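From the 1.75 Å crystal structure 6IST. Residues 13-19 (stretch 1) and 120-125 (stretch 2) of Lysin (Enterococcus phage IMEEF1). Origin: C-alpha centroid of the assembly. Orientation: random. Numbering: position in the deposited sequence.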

# COMPACT_ATOMS: atom_id res chain seq x y z
N GLY C 13 -9.53 -7.02 26.45
CA GLY C 13 -10.05 -5.67 26.70
C GLY C 13 -11.38 -5.39 26.02
O GLY C 13 -12.14 -4.56 26.46
N LEU C 14 -11.68 -6.08 24.93
CA LEU C 14 -12.96 -5.86 24.30
C LEU C 14 -14.10 -6.56 24.96
O LEU C 14 -15.24 -6.33 24.59
CB LEU C 14 -12.95 -6.37 22.89
CG LEU C 14 -12.06 -5.56 21.98
CD1 LEU C 14 -12.02 -6.28 20.62
CD2 LEU C 14 -12.57 -4.12 21.86
N VAL C 15 -13.83 -7.50 25.84
CA VAL C 15 -14.91 -8.27 26.43
C VAL C 15 -15.95 -7.38 27.11
O VAL C 15 -15.62 -6.52 27.94
CB VAL C 15 -14.33 -9.36 27.35
CG1 VAL C 15 -15.46 -10.01 28.15
CG2 VAL C 15 -13.57 -10.42 26.52
N GLY C 16 -17.22 -7.53 26.74
CA GLY C 16 -18.27 -6.71 27.29
C GLY C 16 -18.63 -5.51 26.44
O GLY C 16 -19.66 -4.92 26.65
N LYS C 17 -17.83 -5.22 25.42
CA LYS C 17 -18.09 -4.15 24.46
C LYS C 17 -18.23 -4.82 23.09
O LYS C 17 -18.04 -6.00 22.93
CB LYS C 17 -16.90 -3.20 24.39
CG LYS C 17 -16.46 -2.58 25.70
CD LYS C 17 -14.95 -2.38 25.69
CE LYS C 17 -14.43 -1.89 27.03
NZ LYS C 17 -12.94 -1.76 26.93
N GLY C 18 -18.44 -4.02 22.06
CA GLY C 18 -18.54 -4.59 20.71
C GLY C 18 -17.91 -3.64 19.74
O GLY C 18 -17.87 -2.45 20.00
N VAL C 19 -17.41 -4.18 18.64
CA VAL C 19 -16.90 -3.40 17.56
C VAL C 19 -17.66 -3.67 16.32
O VAL C 19 -18.07 -4.79 16.09
CB VAL C 19 -15.40 -3.58 17.32
CG1 VAL C 19 -14.66 -2.84 18.43
CG2 VAL C 19 -14.96 -5.01 17.22
N SER C 120 -23.86 -8.98 19.03
CA SER C 120 -23.95 -8.81 20.47
C SER C 120 -22.55 -8.60 20.86
O SER C 120 -21.66 -8.92 20.10
CB SER C 120 -24.48 -10.14 21.07
OG SER C 120 -23.63 -11.25 20.95
N PRO C 121 -22.33 -8.16 22.08
CA PRO C 121 -20.98 -7.85 22.53
C PRO C 121 -20.02 -9.04 22.59
O PRO C 121 -20.42 -10.19 22.67
CB PRO C 121 -21.21 -7.31 23.98
CG PRO C 121 -22.63 -7.08 24.11
CD PRO C 121 -23.36 -7.89 23.11
N ALA C 122 -18.75 -8.70 22.58
CA ALA C 122 -17.69 -9.67 22.67
C ALA C 122 -17.79 -10.36 24.03
O ALA C 122 -18.02 -9.69 25.08
CB ALA C 122 -16.37 -9.02 22.50
N ALA C 123 -17.62 -11.67 24.00
CA ALA C 123 -17.59 -12.44 25.24
C ALA C 123 -16.54 -13.48 25.15
O ALA C 123 -16.21 -13.99 24.06
CB ALA C 123 -18.95 -13.07 25.46
N ALA C 124 -16.03 -13.90 26.29
CA ALA C 124 -15.08 -14.97 26.33
C ALA C 124 -15.86 -16.27 26.54
O ALA C 124 -16.57 -16.41 27.50
CB ALA C 124 -14.02 -14.76 27.43
N ILE C 125 -15.76 -17.17 25.56
CA ILE C 125 -16.55 -18.38 25.45
C ILE C 125 -15.67 -19.66 25.57
O ILE C 125 -14.67 -19.82 24.84
CB ILE C 125 -17.19 -18.48 24.05
CG1 ILE C 125 -17.87 -17.16 23.61
CG2 ILE C 125 -18.17 -19.66 24.05
CD1 ILE C 125 -18.92 -16.74 24.56

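Two backbone hydrogen bonds join the stretches, both centred on A122. The amide N of G16 donates to O of A122 (2.8 Å, 169° at the hydrogen), and N of A122 donates to O of K17 (2.8 Å, 163°). Both are short and nearly straight, so A122 uses its own amide and carbonyl to grip the turn at two points.

Stretch 1 presents these groups from a turn. L14 to K17 form a type II beta turn, closed by a hydrogen bond from K17 N to L14 O (2.9 Å). G16 occupies the turn position with a positive phi (96°), where a CB would be jammed against the carbonyl O of V15; glycine fits without strain. The lysine side chain starts out away from stretch 2 and instead braces its own stretch, K17 NZ donating to G13 O at 2.9 Å.

Apolar packing is modest and adds to the hydrogen bonds. The methyl of A122 points toward stretch 1, with its CB 3.6 Å from L14 O and 4.3 Å from L14 CB; it is the residue most covered by the partner stretch, and its small side chain fits this close approach. The CA-to-CB bond of V15 points sideways, and with chi1 t the two methyls contact A123 and A124: its CG1 is 4.3 Å from A123 CA, its CG2 4.5 Å from A124 CB.

P121 points toward the turn, its CB 3.9 Å from G16 O and its CA 3.5 Å from K17 O. P121 has no amide hydrogen and contributes packing here; A122 N is the donor to K17 O. At G18, CA lies 4.5 Å from P121 CA. S120 turns away, its OG hydrogen-bonded elsewhere in the structure. In all, 260 Å² is buried, summed over both sides.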